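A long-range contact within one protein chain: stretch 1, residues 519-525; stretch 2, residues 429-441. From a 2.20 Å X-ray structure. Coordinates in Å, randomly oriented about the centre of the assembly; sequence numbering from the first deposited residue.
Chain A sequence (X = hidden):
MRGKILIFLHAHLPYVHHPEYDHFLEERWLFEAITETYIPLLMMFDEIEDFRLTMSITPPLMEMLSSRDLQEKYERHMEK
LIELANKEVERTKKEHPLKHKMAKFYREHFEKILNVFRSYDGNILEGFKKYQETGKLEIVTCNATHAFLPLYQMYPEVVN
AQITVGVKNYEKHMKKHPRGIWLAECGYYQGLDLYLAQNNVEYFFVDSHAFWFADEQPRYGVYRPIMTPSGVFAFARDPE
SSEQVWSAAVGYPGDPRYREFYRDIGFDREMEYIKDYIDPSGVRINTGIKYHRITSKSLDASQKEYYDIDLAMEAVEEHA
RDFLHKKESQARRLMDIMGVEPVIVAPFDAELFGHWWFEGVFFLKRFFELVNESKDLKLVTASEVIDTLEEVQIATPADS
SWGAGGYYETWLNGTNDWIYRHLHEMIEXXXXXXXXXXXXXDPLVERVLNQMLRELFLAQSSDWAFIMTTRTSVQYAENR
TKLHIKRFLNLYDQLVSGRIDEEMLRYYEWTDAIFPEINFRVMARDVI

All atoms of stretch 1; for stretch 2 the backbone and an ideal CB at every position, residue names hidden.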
ATOM      1  N   ASN A 519     -24.975 -29.417  -7.394  1.00 48.98           N
ATOM      2  CA  ASN A 519     -25.770 -29.976  -6.357  1.00 48.13           C
ATOM      3  C   ASN A 519     -24.899 -30.221  -5.176  1.00 47.54           C
ATOM      4  O   ASN A 519     -24.050 -31.046  -5.255  1.00 47.81           O
ATOM      5  CB  ASN A 519     -26.303 -31.342  -6.806  1.00 48.56           C
ATOM      6  CG  ASN A 519     -27.332 -31.934  -5.810  1.00 49.12           C
ATOM      7  OD1 ASN A 519     -27.148 -31.919  -4.565  1.00 46.97           O
ATOM      8  ND2 ASN A 519     -28.384 -32.488  -6.366  1.00 46.58           N
ATOM      9  N   PHE A 520     -25.164 -29.584  -4.052  1.00 47.87           N
ATOM     10  CA  PHE A 520     -24.266 -29.621  -2.903  1.00 48.15           C
ATOM     11  C   PHE A 520     -24.044 -31.013  -2.430  1.00 48.82           C
ATOM     12  O   PHE A 520     -23.130 -31.251  -1.642  1.00 49.14           O
ATOM     13  CB  PHE A 520     -24.835 -28.774  -1.742  1.00 48.05           C
ATOM     14  CG  PHE A 520     -26.051 -29.398  -1.051  1.00 46.87           C
ATOM     15  CD1 PHE A 520     -25.891 -30.192   0.084  1.00 43.95           C
ATOM     16  CD2 PHE A 520     -27.349 -29.197  -1.562  1.00 44.98           C
ATOM     17  CE1 PHE A 520     -27.004 -30.793   0.698  1.00 45.44           C
ATOM     18  CE2 PHE A 520     -28.459 -29.779  -0.950  1.00 42.12           C
ATOM     19  CZ  PHE A 520     -28.275 -30.581   0.177  1.00 44.68           C
ATOM     20  N   ARG A 521     -24.944 -31.927  -2.849  1.00 49.89           N
ATOM     21  CA  ARG A 521     -24.886 -33.330  -2.388  1.00 49.62           C
ATOM     22  C   ARG A 521     -23.659 -34.130  -2.855  1.00 48.29           C
ATOM     23  O   ARG A 521     -23.207 -35.065  -2.110  1.00 47.35           O
ATOM     24  CB  ARG A 521     -26.239 -34.048  -2.542  1.00 50.26           C
ATOM     25  CG  ARG A 521     -27.204 -33.723  -1.341  1.00 50.54           C
ATOM     26  CD  ARG A 521     -28.657 -34.206  -1.525  1.00 51.54           C
ATOM     27  NE  ARG A 521     -29.347 -33.445  -2.557  1.00 56.04           N
ATOM     28  CZ  ARG A 521     -30.263 -32.501  -2.339  1.00 57.17           C
ATOM     29  NH1 ARG A 521     -30.694 -32.226  -1.119  1.00 62.28           N
ATOM     30  NH2 ARG A 521     -30.805 -31.859  -3.358  1.00 57.36           N
ATOM     31  N   VAL A 522     -23.025 -33.683  -3.969  1.00 46.40           N
ATOM     32  CA  VAL A 522     -21.648 -34.163  -4.290  1.00 43.86           C
ATOM     33  C   VAL A 522     -20.748 -34.252  -3.076  1.00 43.26           C
ATOM     34  O   VAL A 522     -19.860 -35.117  -3.008  1.00 42.64           O
ATOM     35  CB  VAL A 522     -20.818 -33.322  -5.350  1.00 45.56           C
ATOM     36  CG1 VAL A 522     -21.004 -33.829  -6.778  1.00 44.90           C
ATOM     37  CG2 VAL A 522     -20.950 -31.785  -5.192  1.00 41.88           C
ATOM     38  N   MET A 523     -20.946 -33.387  -2.091  1.00 43.52           N
ATOM     39  CA  MET A 523     -20.007 -33.356  -0.924  1.00 44.58           C
ATOM     40  C   MET A 523     -20.333 -34.374   0.135  1.00 46.02           C
ATOM     41  O   MET A 523     -19.594 -34.550   1.117  1.00 45.93           O
ATOM     42  CB  MET A 523     -19.943 -31.965  -0.298  1.00 44.40           C
ATOM     43  CG  MET A 523     -19.338 -30.892  -1.250  1.00 44.51           C
ATOM     44  SD  MET A 523     -17.592 -31.227  -1.590  1.00 44.01           S
ATOM     45  CE  MET A 523     -16.764 -31.099   0.028  1.00 33.35           C
ATOM     46  N   ALA A 524     -21.462 -35.042  -0.034  1.00 48.05           N
ATOM     47  CA  ALA A 524     -21.843 -36.031   0.977  1.00 50.40           C
ATOM     48  C   ALA A 524     -21.464 -37.484   0.588  1.00 50.80           C
ATOM     49  O   ALA A 524     -21.754 -38.419   1.358  1.00 52.13           O
ATOM     50  CB  ALA A 524     -23.354 -35.914   1.296  1.00 49.62           C
ATOM     51  N   ARG A 525     -20.851 -37.676  -0.595  1.00 50.47           N
ATOM     52  CA  ARG A 525     -20.515 -39.024  -1.096  1.00 49.63           C
ATOM     53  C   ARG A 525     -19.404 -39.674  -0.324  1.00 48.73           C
ATOM     54  O   ARG A 525     -18.653 -38.990   0.357  1.00 48.70           O
ATOM     55  CB  ARG A 525     -20.150 -39.027  -2.548  1.00 49.47           C
ATOM     56  CG  ARG A 525     -21.159 -38.449  -3.448  1.00 50.65           C
ATOM     57  CD  ARG A 525     -20.287 -37.540  -4.207  1.00 54.94           C
ATOM     58  NE  ARG A 525     -20.029 -37.894  -5.571  1.00 54.22           N
ATOM     59  CZ  ARG A 525     -19.040 -37.384  -6.322  1.00 50.73           C
ATOM     60  NH1 ARG A 525     -18.136 -36.508  -5.849  1.00 46.84           N
ATOM     61  NH2 ARG A 525     -18.989 -37.773  -7.578  1.00 46.11           N
ATOM     62  N   UNK A 429     -16.848 -28.072   7.268  1.00 52.68           N
ATOM     63  CA  UNK A 429     -18.228 -27.648   7.480  1.00 53.75           C
ATOM     64  C   UNK A 429     -19.094 -28.011   6.308  1.00 53.07           C
ATOM     65  O   UNK A 429     -20.231 -28.395   6.485  1.00 52.60           O
ATOM     66  CB  UNK A 429     -18.300 -26.141   7.732  1.00 53.75           C
ATOM     67  N   UNK A 430     -18.578 -27.826   5.098  1.00 53.26           N
ATOM     68  CA  UNK A 430     -19.360 -28.122   3.879  1.00 52.71           C
ATOM     69  C   UNK A 430     -19.827 -29.586   3.817  1.00 53.17           C
ATOM     70  O   UNK A 430     -20.907 -29.881   3.269  1.00 52.64           O
ATOM     71  CB  UNK A 430     -18.525 -27.803   2.637  1.00 52.71           C
ATOM     72  N   UNK A 431     -18.999 -30.479   4.374  1.00 53.76           N
ATOM     73  CA  UNK A 431     -19.215 -31.914   4.301  1.00 54.51           C
ATOM     74  C   UNK A 431     -20.292 -32.288   5.307  1.00 55.62           C
ATOM     75  O   UNK A 431     -21.282 -32.907   4.930  1.00 56.51           O
ATOM     76  CB  UNK A 431     -17.921 -32.686   4.565  1.00 54.51           C
ATOM     77  N   UNK A 432     -20.088 -31.897   6.573  1.00 56.54           N
ATOM     78  CA  UNK A 432     -21.125 -31.915   7.616  1.00 56.67           C
ATOM     79  C   UNK A 432     -22.486 -31.496   7.122  1.00 56.26           C
ATOM     80  O   UNK A 432     -23.427 -32.251   7.206  1.00 56.85           O
ATOM     81  CB  UNK A 432     -20.718 -31.002   8.774  1.00 56.67           C
ATOM     82  N   UNK A 433     -22.601 -30.293   6.601  1.00 55.73           N
ATOM     83  CA  UNK A 433     -23.905 -29.820   6.210  1.00 55.38           C
ATOM     84  C   UNK A 433     -24.503 -30.553   5.017  1.00 55.06           C
ATOM     85  O   UNK A 433     -25.742 -30.623   4.853  1.00 54.49           O
ATOM     86  CB  UNK A 433     -23.823 -28.324   5.899  1.00 55.38           C
ATOM     87  N   UNK A 434     -23.647 -31.074   4.134  1.00 54.54           N
ATOM     88  CA  UNK A 434     -24.177 -31.742   2.948  1.00 54.04           C
ATOM     89  C   UNK A 434     -24.800 -33.085   3.362  1.00 52.97           C
ATOM     90  O   UNK A 434     -25.763 -33.521   2.748  1.00 50.70           O
ATOM     91  CB  UNK A 434     -23.078 -31.949   1.903  1.00 54.04           C
ATOM     92  N   UNK A 435     -24.221 -33.706   4.380  1.00 53.25           N
ATOM     93  CA  UNK A 435     -24.713 -34.953   4.935  1.00 56.52           C
ATOM     94  C   UNK A 435     -25.969 -34.666   5.782  1.00 58.68           C
ATOM     95  O   UNK A 435     -27.017 -35.282   5.573  1.00 59.33           O
ATOM     96  CB  UNK A 435     -23.629 -35.638   5.769  1.00 56.52           C
ATOM     97  N   UNK A 436     -25.860 -33.709   6.714  1.00 59.95           N
ATOM     98  CA  UNK A 436     -27.008 -33.226   7.489  1.00 61.62           C
ATOM     99  C   UNK A 436     -28.245 -32.877   6.642  1.00 61.67           C
ATOM    100  O   UNK A 436     -29.367 -33.218   7.022  1.00 63.61           O
ATOM    101  CB  UNK A 436     -26.587 -31.991   8.288  1.00 61.62           C
ATOM    102  N   UNK A 437     -28.081 -32.257   5.486  1.00 61.06           N
ATOM    103  CA  UNK A 437     -29.256 -31.877   4.688  1.00 60.40           C
ATOM    104  C   UNK A 437     -29.387 -32.704   3.440  1.00 60.61           C
ATOM    105  O   UNK A 437     -30.061 -32.295   2.486  1.00 59.49           O
ATOM    106  CB  UNK A 437     -29.191 -30.396   4.308  1.00 60.40           C
ATOM    107  N   UNK A 438     -28.759 -33.882   3.456  1.00 61.72           N
ATOM    108  CA  UNK A 438     -28.810 -34.791   2.308  1.00 63.13           C
ATOM    109  C   UNK A 438     -30.229 -35.003   1.791  1.00 63.36           C
ATOM    110  O   UNK A 438     -30.494 -34.876   0.578  1.00 63.52           O
ATOM    111  CB  UNK A 438     -28.197 -36.141   2.685  1.00 63.13           C
ATOM    112  N   UNK A 439     -31.141 -35.273   2.729  1.00 63.88           N
ATOM    113  CA  UNK A 439     -32.537 -35.588   2.413  1.00 64.50           C
ATOM    114  C   UNK A 439     -33.555 -34.462   2.515  1.00 65.49           C
ATOM    115  O   UNK A 439     -34.757 -34.698   2.275  1.00 66.16           O
ATOM    116  CB  UNK A 439     -32.997 -36.716   3.339  1.00 64.50           C
ATOM    117  N   UNK A 440     -33.084 -33.259   2.865  1.00 65.61           N
ATOM    118  CA  UNK A 440     -33.889 -32.038   2.787  1.00 65.18           C
ATOM    119  C   UNK A 440     -34.596 -31.866   1.436  1.00 65.37           C
ATOM    120  O   UNK A 440     -34.070 -32.229   0.391  1.00 64.88           O
ATOM    121  CB  UNK A 440     -33.000 -30.822   3.054  1.00 65.18           C
ATOM    122  N   UNK A 441     -35.808 -31.318   1.471  1.00 66.05           N
ATOM    123  CA  UNK A 441     -36.489 -30.902   0.238  1.00 66.76           C
ATOM    124  C   UNK A 441     -36.745 -29.377   0.239  1.00 65.72           C
ATOM    125  O   UNK A 441     -37.431 -28.849  -0.646  1.00 64.64           O
ATOM    126  CB  UNK A 441     -37.809 -31.660   0.083  1.00 66.76           C
TER

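Stretch 1 contains a short 3-10 segment, 520-523, which packs against stretch 2, helical from 429 to 436 and then broken into a turn. Helical periodicity sets 434 facing stretch 1, its CB directed toward it, with 430, 431 and 435 flanking it sideways.

At position 429 the ideal CB has nothing of stretch 1 within 5.5 Å, so a helix-compatible residue of almost any kind would do; it is R429.

The ideal CB of 430 is sideways, 4.6 Å from M523 CE, with the CB of F520 further along. A long, flexible apolar chain suits a site where the end must reach what the CB does not. It is M430: its CG lies 3.9 Å from M523 CG, and its CE bends to 3.9 Å from F520 CB.

The ideal CB of 431 lies 4.3 Å from M523 O, with the M523 methyl close by. Leucine, isoleucine, valine or methionine would cover that methyl. It is I431, whose CG1 packs 3.6 Å from M523 CE.

Positions 432 and 436 point away from stretch 1, and polar residues are easily accommodated; they are D432 and K436. Position 433 is sideways and out of reach, leaving the choice wide; L433 directs its end away.

Position 434 is the most tightly hemmed. Its ideal CB points toward stretch 1, 3.6 Å from F520 O, 3.8 Å from M523 CB and 4.0 Å from A524 N. So little room favours glycine, alanine or serine, the last if its hydroxyl can be satisfied. It is S434, in rotamer p. OG donates a hydrogen bond to I431 O of its own helix (2.7 Å), which settles the hydroxyl while OG packs 3.4 Å from A524 CB. The CB of S434 rests 3.7 Å from F520 CD1.

The ideal CB of 435 lies 4.5 Å from A524 CB. A long chain could lay methylenes on the alanine and carry a polar end onward. K435 does so, with CG 3.8 Å from A524 CB.

Position 437 is the first to leave helical angles, and it starts a type I turn. Its ideal CB lies 4.2 Å from F520 CZ, so an apolar or aromatic base suits it. It is Y437, whose ring leads away.

The ideal CB of 438 is directed away, yet lies 4.7 Å from R521 CD and 5.0 Å from A524 CB. R521 NH1 donates a hydrogen bond to the backbone O of 438 (3.2 Å), though the position of this O is less certain. A large, flat side chain could turn back to reach both side chains. Y438, in rotamer t, does this: R521 CD sits over one face, 3.9 Å from the ring centroid, a CH-pi contact, and A524 CB makes an apolar contact with Y438 CD1 at 3.7 Å.

Positions 439 and 441 point away, and small polar residues fit; they are N439 and S441. Position 440 closes the turn, its ideal CB 5.0 Å from R521 NH1. A small or polar residue suits it; S440 hydrogen-bonds through OG just outside the stretch.

Stretch 2, residues 429-441: RMIDLSKKYYNSS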
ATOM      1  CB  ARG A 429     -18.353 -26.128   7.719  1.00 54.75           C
ATOM      2  CG  ARG A 429     -18.361 -25.728   9.172  1.00 59.88           C
ATOM      3  CD  ARG A 429     -17.147 -24.878   9.533  1.00 67.56           C
ATOM      4  NE  ARG A 429     -17.299 -23.469   9.143  1.00 71.92           N
ATOM      5  CZ  ARG A 429     -17.104 -22.429   9.965  1.00 74.69           C
ATOM      6  NH1 ARG A 429     -17.260 -21.190   9.512  1.00 73.95           N
ATOM      7  NH2 ARG A 429     -16.734 -22.621  11.235  1.00 74.81           N
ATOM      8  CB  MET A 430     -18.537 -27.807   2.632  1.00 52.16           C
ATOM      9  CG  MET A 430     -19.310 -27.960   1.331  1.00 51.36           C
ATOM     10  SD  MET A 430     -20.536 -26.626   1.161  1.00 53.23           S
ATOM     11  CE  MET A 430     -21.942 -27.397   0.396  1.00 52.57           C
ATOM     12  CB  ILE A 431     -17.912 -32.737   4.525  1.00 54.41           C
ATOM     13  CG1 ILE A 431     -16.983 -32.645   3.306  1.00 53.12           C
ATOM     14  CG2 ILE A 431     -18.240 -34.204   4.712  1.00 52.88           C
ATOM     15  CD1 ILE A 431     -15.532 -32.843   3.650  1.00 50.02           C
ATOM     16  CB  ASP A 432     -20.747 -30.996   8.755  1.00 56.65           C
ATOM     17  CG  ASP A 432     -19.623 -31.537   9.570  1.00 58.58           C
ATOM     18  OD1 ASP A 432     -19.034 -32.542   9.154  1.00 64.10           O
ATOM     19  OD2 ASP A 432     -19.303 -30.964  10.624  1.00 62.72           O
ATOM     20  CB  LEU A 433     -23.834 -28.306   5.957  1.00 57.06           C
ATOM     21  CG  LEU A 433     -23.293 -27.368   7.070  1.00 58.28           C
ATOM     22  CD1 LEU A 433     -23.258 -25.951   6.574  1.00 58.50           C
ATOM     23  CD2 LEU A 433     -24.125 -27.441   8.318  1.00 60.80           C
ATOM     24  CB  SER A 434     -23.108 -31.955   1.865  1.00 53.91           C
ATOM     25  OG  SER A 434     -22.138 -32.872   2.359  1.00 54.61           O
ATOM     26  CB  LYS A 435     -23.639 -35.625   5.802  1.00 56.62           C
ATOM     27  CG  LYS A 435     -22.525 -36.341   5.018  1.00 57.15           C
ATOM     28  CD  LYS A 435     -21.434 -36.866   5.948  1.00 56.35           C
ATOM     29  CE  LYS A 435     -20.261 -37.469   5.161  1.00 59.78           C
ATOM     30  NZ  LYS A 435     -18.995 -37.556   6.042  1.00 61.28           N
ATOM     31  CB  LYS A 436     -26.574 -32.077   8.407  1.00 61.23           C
ATOM     32  CG  LYS A 436     -27.673 -31.504   9.296  1.00 64.07           C
ATOM     33  CD  LYS A 436     -27.111 -30.463  10.269  1.00 64.30           C
ATOM     34  CE  LYS A 436     -28.185 -29.978  11.263  1.00 71.34           C
ATOM     35  NZ  LYS A 436     -28.950 -28.783  10.768  1.00 73.87           N
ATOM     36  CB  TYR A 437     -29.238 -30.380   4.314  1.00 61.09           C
ATOM     37  CG  TYR A 437     -29.378 -29.427   5.504  1.00 60.88           C
ATOM     38  CD1 TYR A 437     -30.635 -28.964   5.908  1.00 60.65           C
ATOM     39  CD2 TYR A 437     -28.243 -29.018   6.235  1.00 60.63           C
ATOM     40  CE1 TYR A 437     -30.764 -28.096   7.003  1.00 61.89           C
ATOM     41  CE2 TYR A 437     -28.349 -28.162   7.314  1.00 62.09           C
ATOM     42  CZ  TYR A 437     -29.613 -27.705   7.701  1.00 62.80           C
ATOM     43  OH  TYR A 437     -29.702 -26.852   8.773  1.00 62.41           O
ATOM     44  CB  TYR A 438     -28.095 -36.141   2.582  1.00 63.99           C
ATOM     45  CG  TYR A 438     -27.932 -36.925   1.283  1.00 65.09           C
ATOM     46  CD1 TYR A 438     -26.852 -36.671   0.418  1.00 64.28           C
ATOM     47  CD2 TYR A 438     -28.887 -37.869   0.893  1.00 64.17           C
ATOM     48  CE1 TYR A 438     -26.725 -37.342  -0.791  1.00 62.45           C
ATOM     49  CE2 TYR A 438     -28.774 -38.554  -0.305  1.00 65.23           C
ATOM     50  CZ  TYR A 438     -27.692 -38.286  -1.146  1.00 66.67           C
ATOM     51  OH  TYR A 438     -27.590 -38.968  -2.340  1.00 66.79           O
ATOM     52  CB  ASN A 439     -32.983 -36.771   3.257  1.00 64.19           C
ATOM     53  CG  ASN A 439     -32.161 -37.993   2.965  1.00 62.07           C
ATOM     54  OD1 ASN A 439     -32.217 -38.536   1.858  1.00 59.66           O
ATOM     55  ND2 ASN A 439     -31.344 -38.389   3.918  1.00 55.10           N
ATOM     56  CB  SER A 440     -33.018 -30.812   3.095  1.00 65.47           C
ATOM     57  OG  SER A 440     -33.652 -29.591   2.715  1.00 66.48           O
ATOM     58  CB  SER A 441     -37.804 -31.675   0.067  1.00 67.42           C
ATOM     59  OG  SER A 441     -38.713 -31.285   1.098  1.00 71.45           O
TER
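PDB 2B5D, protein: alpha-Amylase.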